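Local coordinates for protein antigen, P35 (Borreliella spielmanii A14S, PDB 6HPN) that is of undetermined function but belongs to the PFam54 outer surface proteins of Lyme disease spirochaetes, which are thought to be key players in pathogenesis, at residues Asp47-Lys52 with Val91-Gly96; Arg78-Thr83 with Ile123-Glu128; Ser100-His105 with Thr185-Leu190. All coordinates share one frame; numbering follows the deposited sequence.

Interaction 1 of 3, residues Asp47-Lys52 with Val91-Gly96; sequences DQFGMK and VILNLG
Phe49 and Met51 of the loop 47-52 are the residues that settle on helix 89-102, where they meet Ile92, Leu93 and Gly96. Asp47 turns its carboxylate back over the bend, and OD1 takes a weak bond from Gly50 N (3.2 Å), while Asp47 O accepts from Lys52 N at the start of helix 52-56. Gln48 points away from the helix and spends its amide NE2 on Asp70 O.

Phe49 comes next, and its bond to CB is aimed at the helix. With CG anti to the carbonyl carbon and beside the backbone N (chi1 -69°), the ring leaves CB to lie against Ile92 CG2, which is 3.6 Å from Phe49 CB. Leu93 reaches the same residue from another direction: its CD2 stands at the ring edge, near the ring plane, and 3.7 Å from Phe49 O. Phe49 and Gly50, the two central residues of the turn, both have positive phi.

Met51 closes the bend, its N bonded to Gln48 O (3.0 Å). Its chain runs out to SD and folds at chi3, which brings CE to within 3.6 Å of Ile92 CG2, so Ile92 CG2 touches both Phe49 CB and Met51 CE. Met51 CG lies 3.4 Å from Gly96 CA, on the bare stretch of helix surface that a glycine leaves.

The example is a type I' beta turn, Gln48 to Met51, docked by two apolar side chains on a helix. In this all-helical Bbcrasp-1 domain it seats the linker between helices 16-40 and 52-56 on the helical body.

Interaction 2 of 3, residues Arg78-Thr83 with Ile123-Glu128; sequences RRILYT and IQLAME
Arg79 and Glu128 reach for one another tip to tip, the guanidinium and carboxylate planes only 8° apart. The grip is end-on and twofold: Arg79 NH1 bonds Glu128 OE2 and Arg79 NH2 bonds Glu128 OE1, each at 3.0 Å and almost straight, each using the syn lone pair of its oxygen. Arg79 gets there by a folded route, bent at chi2 and chi3, whereas the glutamate extends beyond CG.

Further bonds fix both groups. Arg79 NH1 also donates a hydrogen bond to Thr83 OG1 (2.9 Å), close to the guanidinium plane, and that hydroxyl has a partner in Asp39 OD2. Gln124 NE2 approaches Glu128 OE2 from its anti side at 3.0 Å, tilted out of the carboxylate plane, so this oxygen holds two donors. Ile80 CG1 lies over one face of the guanidinium, offset toward its rim.

Such a buried bidentate salt bridge is here the polar centre of a helix crossing: the axes of segments 78-83 and 123-128 pass 9.0 Å apart at 98°, near the middle of the all-helical Bbcrasp-1 domain.

Ile80, Thr83 and Gln124 pack beside it. Ile80 lies obliquely across Gln124, with Ile80 CG2 3.7 Å from Gln124 CB, and its CD1 extends toward Leu125 CD1 (4.2 Å). Thr83 meets the Gln124 chain at about a right angle, CG2 against the amide at 3.6 Å from NE2. The bend of Gln124 at chi2 brings OE1 near Thr83 O, and both oxygens accept from Lys163 NZ of helix 146-179, whose positive charge probably offsets their mutual repulsion.

Interaction 3 of 3, residues Ser100-His105 with Thr185-Leu190; sequences SKLSQH and TNISKL
This is a small, partly buried apolar contact far from the centre of the chain, in which Ile187, at the start of helix 187-197, packs on Leu102, the last residue of helix 89-102, and on His105 in the turn beyond it. The CG1 arm of Ile187 touches both: CG1 and the methyl CG2 lie 3.4 Å from His105 CE1, and the end of the arm, CD1, goes on to Leu102 CD2, 3.5 Å away, the isoleucine and leucine crossing at a slant. Histidine and isoleucine meet tip to tip, with Ile187 CG2 at the ring edge and in its plane.

The histidine is presented by the turn that follows the helix. His105 N bonds Leu102 O (3.2 Å), and Lys101 O lies above one face of the ring, offset toward its rim. One turn further along the second helix, Leu190 adds CD2 to the patch, 4.1 Å from Leu102 CG; Leu190 CG stands anti to the backbone N (chi1 -177°), which carries the branch toward helix 89-102. The same methyl approaches Lys101 CB at 4.3 Å, while the ammonium of that lysine is bonded to Tyr177 OH. Leu102 also touches Tyr108 and Val112 of helix 106-135, and thus packs between helix 106-135 and helix 187-197.

Asn186 is the N-cap of the second helix: its OD1 accepts a weak bond from Ser188 N (3.3 Å), and its carbonyl O accepts from both Lys189 N and Leu190 N. In this helical domain, the N-capped start of helix 187-197 thus packs against the C-terminal end of helix 89-102 and the turn that follows it.

In the fold
From the N terminus, helix 16-40 leads into the loop 47-52, and interaction 1 brings that loop to helix 89-102, closing a 38-residue excursion. Interaction 2 opens on helix 75-84 before interaction 1 closes, and closes only afterwards, on helix 106-135, so the two cross; they also touch, the rings of Phe49 and Tyr82 meeting edge-to-face. Interaction 3 opens after interaction 1 has closed but before interaction 2 has, crossing the latter and spanning 79 residues to reach helix 187-197. Interactions 1 and 3 follow in series and share helix 89-102, their centres about 15 Å apart. Interactions 2 and 3 do not touch: one ties the domain's middle, the other a remote end.

Interaction 1 of 3, residues Asp47-Lys52 with Val91-Gly96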
loop_
_atom_site.group_PDB
_atom_site.type_symbol
_atom_site.label_atom_id
_atom_site.label_comp_id
_atom_site.label_asym_id
_atom_site.label_seq_id
_atom_site.Cartn_x
_atom_site.Cartn_y
_atom_site.Cartn_z
ATOM N N ASP A 47 14.737 3.315 14.434
ATOM C CA ASP A 47 14.071 4.638 14.246
ATOM C C ASP A 47 13.008 4.553 13.145
ATOM O O ASP A 47 12.370 5.600 12.848
ATOM C CB ASP A 47 15.082 5.729 13.886
ATOM C CG ASP A 47 15.754 5.618 12.521
ATOM O OD1 ASP A 47 15.440 4.702 11.686
ATOM O OD2 ASP A 47 16.603 6.457 12.290
ATOM N N GLN A 48 12.853 3.363 12.546
ATOM C CA GLN A 48 11.743 3.035 11.607
ATOM C C GLN A 48 11.828 4.044 10.459
ATOM O O GLN A 48 10.838 4.744 10.215
ATOM C CB GLN A 48 10.402 3.026 12.355
ATOM C CG GLN A 48 10.458 2.149 13.588
ATOM C CD GLN A 48 9.206 2.117 14.415
ATOM O OE1 GLN A 48 8.399 3.044 14.450
ATOM N NE2 GLN A 48 9.058 1.027 15.134
ATOM N N PHE A 49 13.014 4.111 9.838
ATOM C CA PHE A 49 13.394 4.977 8.693
ATOM C C PHE A 49 13.131 6.441 9.034
ATOM O O PHE A 49 12.702 7.193 8.162
ATOM C CB PHE A 49 12.679 4.521 7.425
ATOM C CG PHE A 49 13.174 3.182 6.935
ATOM C CD1 PHE A 49 14.470 3.039 6.443
ATOM C CD2 PHE A 49 12.362 2.056 6.979
ATOM C CE1 PHE A 49 14.932 1.809 5.988
ATOM C CE2 PHE A 49 12.832 0.825 6.536
ATOM C CZ PHE A 49 14.110 0.704 6.032
ATOM N N GLY A 50 13.421 6.820 10.278
ATOM C CA GLY A 50 13.241 8.196 10.776
ATOM C C GLY A 50 11.781 8.600 10.867
ATOM O O GLY A 50 11.551 9.802 10.885
ATOM N N MET A 51 10.821 7.663 10.952
ATOM C CA MET A 51 9.373 8.008 11.075
ATOM C C MET A 51 8.845 7.722 12.487
ATOM O O MET A 51 7.772 8.212 12.836
ATOM C CB MET A 51 8.556 7.263 10.019
ATOM C CG MET A 51 8.681 7.932 8.674
ATOM S SD MET A 51 7.720 7.189 7.346
ATOM C CE MET A 51 8.627 5.647 7.266
ATOM N N LYS A 52 9.611 7.010 13.292
ATOM C CA LYS A 52 9.221 6.675 14.676
ATOM C C LYS A 52 8.894 7.942 15.479
ATOM O O LYS A 52 7.782 7.989 16.089
ATOM C CB LYS A 52 10.335 5.886 15.363
ATOM C CG LYS A 52 9.993 5.460 16.777
ATOM C CD LYS A 52 10.644 4.159 17.176
ATOM C CE LYS A 52 10.742 3.999 18.680
ATOM N NZ LYS A 52 12.009 3.323 19.052
ATOM N N VAL A 91 13.877 6.669 -0.624
ATOM C CA VAL A 91 12.542 7.303 -0.785
ATOM C C VAL A 91 11.807 7.331 0.556
ATOM O O VAL A 91 11.091 8.309 0.821
ATOM C CB VAL A 91 11.706 6.556 -1.832
ATOM C CG1 VAL A 91 10.261 7.037 -1.812
ATOM C CG2 VAL A 91 12.310 6.665 -3.227
ATOM N N ILE A 92 11.928 6.275 1.345
ATOM C CA ILE A 92 11.204 6.152 2.637
ATOM C C ILE A 92 11.825 7.149 3.637
ATOM O O ILE A 92 11.051 7.855 4.305
ATOM C CB ILE A 92 11.216 4.682 3.109
ATOM C CG1 ILE A 92 10.567 3.765 2.064
ATOM C CG2 ILE A 92 10.572 4.532 4.482
ATOM C CD1 ILE A 92 10.889 2.278 2.232
ATOM N N LEU A 93 13.158 7.232 3.732
ATOM C CA LEU A 93 13.840 8.262 4.573
ATOM C C LEU A 93 13.371 9.648 4.153
ATOM O O LEU A 93 12.903 10.405 5.012
ATOM C CB LEU A 93 15.354 8.150 4.429
ATOM C CG LEU A 93 15.920 6.860 5.017
ATOM C CD1 LEU A 93 17.243 6.496 4.345
ATOM C CD2 LEU A 93 16.036 6.968 6.540
ATOM N N ASN A 94 13.429 9.922 2.858
ATOM C CA ASN A 94 13.125 11.266 2.306
ATOM C C ASN A 94 11.672 11.614 2.646
ATOM O O ASN A 94 11.448 12.702 3.185
ATOM C CB ASN A 94 13.520 11.348 0.833
ATOM C CG ASN A 94 15.029 11.399 0.695
ATOM O OD1 ASN A 94 15.692 11.941 1.574
ATOM N ND2 ASN A 94 15.580 10.827 -0.369
ATOM N N LEU A 95 10.727 10.715 2.392
ATOM C CA LEU A 95 9.294 10.980 2.660
ATOM C C LEU A 95 9.101 11.046 4.169
ATOM O O LEU A 95 8.388 11.911 4.623
ATOM C CB LEU A 95 8.456 9.869 2.033
ATOM C CG LEU A 95 6.950 10.020 2.186
ATOM C CD1 LEU A 95 6.428 11.170 1.336
ATOM C CD2 LEU A 95 6.239 8.715 1.831
ATOM N N GLY A 96 9.768 10.170 4.914
ATOM C CA GLY A 96 9.809 10.229 6.384
ATOM C C GLY A 96 10.133 11.637 6.858
ATOM O O GLY A 96 9.364 12.187 7.646
#

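Interaction 2 of 3, residues Arg78-Thr83 with Ile123-Glu128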
loop_
_atom_site.group_PDB
_atom_site.type_symbol
_atom_site.label_atom_id
_atom_site.label_comp_id
_atom_site.label_asym_id
_atom_site.label_seq_id
_atom_site.Cartn_x
_atom_site.Cartn_y
_atom_site.Cartn_z
ATOM N N ARG A 78 3.990 -2.178 9.280
ATOM C CA ARG A 78 5.016 -1.190 8.837
ATOM C C ARG A 78 5.760 -1.766 7.626
ATOM O O ARG A 78 6.092 -1.015 6.700
ATOM C CB ARG A 78 5.962 -0.831 9.995
ATOM C CG ARG A 78 5.342 0.063 11.069
ATOM C CD ARG A 78 6.379 0.641 12.028
ATOM N NE ARG A 78 7.229 -0.412 12.578
ATOM C CZ ARG A 78 7.020 -1.071 13.729
ATOM N NH1 ARG A 78 6.000 -0.770 14.522
ATOM N NH2 ARG A 78 7.860 -2.026 14.085
ATOM N N ARG A 79 6.009 -3.065 7.638
ATOM C CA ARG A 79 6.666 -3.743 6.502
ATOM C C ARG A 79 5.790 -3.519 5.245
ATOM O O ARG A 79 6.324 -3.106 4.194
ATOM C CB ARG A 79 6.919 -5.210 6.878
ATOM C CG ARG A 79 7.866 -5.952 5.942
ATOM C CD ARG A 79 7.197 -6.319 4.629
ATOM N NE ARG A 79 6.016 -7.146 4.814
ATOM C CZ ARG A 79 5.068 -7.302 3.907
ATOM N NH1 ARG A 79 5.149 -6.664 2.741
ATOM N NH2 ARG A 79 4.027 -8.084 4.171
ATOM N N ILE A 80 4.481 -3.737 5.358
ATOM C CA ILE A 80 3.531 -3.565 4.228
ATOM C C ILE A 80 3.692 -2.135 3.707
ATOM O O ILE A 80 3.867 -1.991 2.482
ATOM C CB ILE A 80 2.099 -3.968 4.622
ATOM C CG1 ILE A 80 2.015 -5.489 4.812
ATOM C CG2 ILE A 80 1.092 -3.473 3.593
ATOM C CD1 ILE A 80 0.826 -5.978 5.628
ATOM N N LEU A 81 3.751 -1.129 4.574
ATOM C CA LEU A 81 3.865 0.289 4.117
ATOM C C LEU A 81 5.172 0.492 3.319
ATOM O O LEU A 81 5.139 1.148 2.223
ATOM C CB LEU A 81 3.781 1.227 5.323
ATOM C CG LEU A 81 4.134 2.694 5.060
ATOM C CD1 LEU A 81 3.118 3.350 4.123
ATOM C CD2 LEU A 81 4.191 3.470 6.372
ATOM N N TYR A 82 6.278 -0.100 3.792
ATOM C CA TYR A 82 7.609 -0.041 3.120
ATOM C C TYR A 82 7.575 -0.724 1.746
ATOM O O TYR A 82 8.178 -0.202 0.787
ATOM C CB TYR A 82 8.691 -0.690 3.987
ATOM C CG TYR A 82 8.839 -0.129 5.382
ATOM C CD1 TYR A 82 8.529 1.187 5.686
ATOM C CD2 TYR A 82 9.291 -0.940 6.405
ATOM C CE1 TYR A 82 8.659 1.671 6.971
ATOM C CE2 TYR A 82 9.422 -0.471 7.694
ATOM C CZ TYR A 82 9.108 0.840 7.983
ATOM O OH TYR A 82 9.264 1.280 9.278
ATOM N N THR A 83 6.910 -1.877 1.651
ATOM C CA THR A 83 6.746 -2.619 0.374
ATOM C C THR A 83 5.884 -1.775 -0.578
ATOM O O THR A 83 6.148 -1.808 -1.788
ATOM C CB THR A 83 6.176 -4.026 0.606
ATOM O OG1 THR A 83 6.931 -4.672 1.644
ATOM C CG2 THR A 83 6.162 -4.829 -0.680
ATOM N N ILE A 123 -3.353 -0.104 -0.325
ATOM C CA ILE A 123 -3.123 -0.592 -1.711
ATOM C C ILE A 123 -2.317 -1.881 -1.619
ATOM O O ILE A 123 -2.689 -2.855 -2.261
ATOM C CB ILE A 123 -2.399 0.457 -2.562
ATOM C CG1 ILE A 123 -3.293 1.670 -2.843
ATOM C CG2 ILE A 123 -1.880 -0.163 -3.843
ATOM C CD1 ILE A 123 -2.531 2.847 -3.402
ATOM N N GLN A 124 -1.242 -1.864 -0.848
ATOM C CA GLN A 124 -0.293 -2.996 -0.756
ATOM C C GLN A 124 -0.950 -4.170 -0.031
ATOM O O GLN A 124 -0.782 -5.298 -0.473
ATOM C CB GLN A 124 0.953 -2.541 -0.005
ATOM C CG GLN A 124 2.060 -3.581 -0.014
ATOM C CD GLN A 124 2.572 -3.926 -1.397
ATOM O OE1 GLN A 124 2.877 -3.068 -2.221
ATOM N NE2 GLN A 124 2.702 -5.211 -1.650
ATOM N N LEU A 125 -1.642 -3.891 1.070
ATOM C CA LEU A 125 -2.434 -4.905 1.799
ATOM C C LEU A 125 -3.359 -5.606 0.815
ATOM O O LEU A 125 -3.393 -6.822 0.839
ATOM C CB LEU A 125 -3.252 -4.262 2.912
ATOM C CG LEU A 125 -4.059 -5.259 3.742
ATOM C CD1 LEU A 125 -3.155 -6.269 4.425
ATOM C CD2 LEU A 125 -4.913 -4.536 4.774
ATOM N N ALA A 126 -4.040 -4.856 -0.034
ATOM C CA ALA A 126 -5.029 -5.400 -0.979
ATOM C C ALA A 126 -4.344 -6.354 -1.964
ATOM O O ALA A 126 -4.887 -7.467 -2.178
ATOM C CB ALA A 126 -5.757 -4.293 -1.677
ATOM N N MET A 127 -3.218 -5.955 -2.547
ATOM C CA MET A 127 -2.396 -6.831 -3.426
ATOM C C MET A 127 -2.080 -8.146 -2.701
ATOM O O MET A 127 -2.139 -9.214 -3.327
ATOM C CB MET A 127 -1.063 -6.177 -3.795
ATOM C CG MET A 127 -1.194 -4.980 -4.678
ATOM S SD MET A 127 0.423 -4.234 -4.980
ATOM C CE MET A 127 -0.079 -3.049 -6.215
ATOM N N GLU A 128 -1.700 -8.076 -1.438
ATOM C CA GLU A 128 -1.167 -9.276 -0.747
ATOM C C GLU A 128 -2.345 -10.185 -0.370
ATOM O O GLU A 128 -2.223 -11.391 -0.530
ATOM C CB GLU A 128 -0.273 -8.834 0.413
ATOM C CG GLU A 128 0.997 -8.164 -0.072
ATOM C CD GLU A 128 1.999 -7.807 1.010
ATOM O OE1 GLU A 128 1.842 -8.328 2.135
ATOM O OE2 GLU A 128 2.949 -7.022 0.720
#

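Interaction 3 of 3, residues Ser100-His105 with Thr185-Leu190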
loop_
_atom_site.group_PDB
_atom_site.type_symbol
_atom_site.label_atom_id
_atom_site.label_comp_id
_atom_site.label_asym_id
_atom_site.label_seq_id
_atom_site.Cartn_x
_atom_site.Cartn_y
_atom_site.Cartn_z
ATOM N N SER A 100 7.227 13.986 8.511
ATOM C CA SER A 100 7.599 14.256 9.921
ATOM C C SER A 100 7.468 15.752 10.226
ATOM O O SER A 100 7.038 16.086 11.339
ATOM C CB SER A 100 8.981 13.758 10.217
ATOM O OG SER A 100 9.014 12.349 10.165
ATOM N N LYS A 101 7.850 16.629 9.294
ATOM C CA LYS A 101 7.695 18.098 9.464
ATOM C C LYS A 101 6.221 18.434 9.674
ATOM O O LYS A 101 5.937 19.251 10.548
ATOM C CB LYS A 101 8.254 18.858 8.266
ATOM C CG LYS A 101 9.770 18.954 8.282
ATOM C CD LYS A 101 10.238 20.382 8.204
ATOM C CE LYS A 101 11.722 20.498 7.945
ATOM N NZ LYS A 101 11.946 21.428 6.816
ATOM N N LEU A 102 5.332 17.769 8.939
ATOM C CA LEU A 102 3.870 18.015 8.989
ATOM C C LEU A 102 3.244 17.494 10.289
ATOM O O LEU A 102 2.439 18.223 10.886
ATOM C CB LEU A 102 3.224 17.310 7.802
ATOM C CG LEU A 102 3.213 18.098 6.511
ATOM C CD1 LEU A 102 2.727 17.208 5.389
ATOM C CD2 LEU A 102 2.331 19.319 6.647
ATOM N N SER A 103 3.542 16.251 10.666
ATOM C CA SER A 103 2.851 15.511 11.751
ATOM C C SER A 103 3.372 15.965 13.111
ATOM O O SER A 103 3.032 15.319 14.125
ATOM C CB SER A 103 3.036 14.035 11.579
ATOM O OG SER A 103 4.397 13.743 11.352
ATOM N N GLN A 104 4.238 16.975 13.117
ATOM C CA GLN A 104 4.707 17.634 14.355
ATOM C C GLN A 104 3.547 18.466 14.873
ATOM O O GLN A 104 3.349 18.522 16.101
ATOM C CB GLN A 104 5.917 18.504 14.063
ATOM C CG GLN A 104 7.219 17.745 14.178
ATOM C CD GLN A 104 8.330 18.737 13.989
ATOM O OE1 GLN A 104 8.166 19.724 13.286
ATOM N NE2 GLN A 104 9.447 18.510 14.651
ATOM N N HIS A 105 2.807 19.044 13.930
ATOM C CA HIS A 105 1.534 19.769 14.162
ATOM C C HIS A 105 0.408 18.723 14.145
ATOM O O HIS A 105 0.201 18.074 13.081
ATOM C CB HIS A 105 1.397 20.924 13.154
ATOM C CG HIS A 105 2.702 21.572 12.836
ATOM N ND1 HIS A 105 2.888 22.366 11.722
ATOM C CD2 HIS A 105 3.900 21.511 13.461
ATOM C CE1 HIS A 105 4.140 22.777 11.687
ATOM N NE2 HIS A 105 4.780 22.266 12.733
ATOM N N THR A 185 10.030 25.733 4.365
ATOM C CA THR A 185 9.884 26.751 5.446
ATOM C C THR A 185 8.398 27.069 5.677
ATOM O O THR A 185 8.014 27.260 6.832
ATOM C CB THR A 185 10.731 28.003 5.151
ATOM O OG1 THR A 185 10.158 28.783 4.103
ATOM C CG2 THR A 185 12.140 27.693 4.705
ATOM N N ASN A 186 7.591 27.187 4.628
ATOM C CA ASN A 186 6.159 27.506 4.797
ATOM C C ASN A 186 5.435 26.188 5.045
ATOM O O ASN A 186 5.051 25.491 4.072
ATOM C CB ASN A 186 5.581 28.272 3.612
ATOM C CG ASN A 186 4.181 28.798 3.876
ATOM O OD1 ASN A 186 3.539 28.454 4.863
ATOM N ND2 ASN A 186 3.672 29.604 2.968
ATOM N N ILE A 187 5.243 25.866 6.313
ATOM C CA ILE A 187 4.703 24.543 6.704
ATOM C C ILE A 187 3.281 24.401 6.146
ATOM O O ILE A 187 2.905 23.301 5.725
ATOM C CB ILE A 187 4.819 24.344 8.226
ATOM C CG1 ILE A 187 5.277 22.914 8.531
ATOM C CG2 ILE A 187 3.538 24.763 8.952
ATOM C CD1 ILE A 187 4.559 21.846 7.731
ATOM N N SER A 188 2.547 25.498 6.059
ATOM C CA SER A 188 1.149 25.505 5.578
ATOM C C SER A 188 1.118 25.338 4.051
ATOM O O SER A 188 0.075 24.919 3.502
ATOM C CB SER A 188 0.454 26.745 6.084
ATOM O OG SER A 188 -0.019 27.527 5.016
ATOM N N LYS A 189 2.229 25.600 3.371
ATOM C CA LYS A 189 2.328 25.406 1.900
ATOM C C LYS A 189 2.629 23.930 1.606
ATOM O O LYS A 189 2.160 23.406 0.582
ATOM C CB LYS A 189 3.409 26.337 1.357
ATOM C CG LYS A 189 2.982 27.215 0.188
ATOM C CD LYS A 189 3.367 26.649 -1.179
ATOM C CE LYS A 189 4.086 27.661 -2.058
ATOM N NZ LYS A 189 4.842 26.998 -3.144
ATOM N N LEU A 190 3.398 23.289 2.482
ATOM C CA LEU A 190 3.747 21.856 2.377
ATOM C C LEU A 190 2.462 21.068 2.569
ATOM O O LEU A 190 2.230 20.106 1.838
ATOM C CB LEU A 190 4.781 21.489 3.449
ATOM C CG LEU A 190 5.297 20.043 3.421
ATOM C CD1 LEU A 190 5.898 19.670 2.069
ATOM C CD2 LEU A 190 6.311 19.807 4.534
#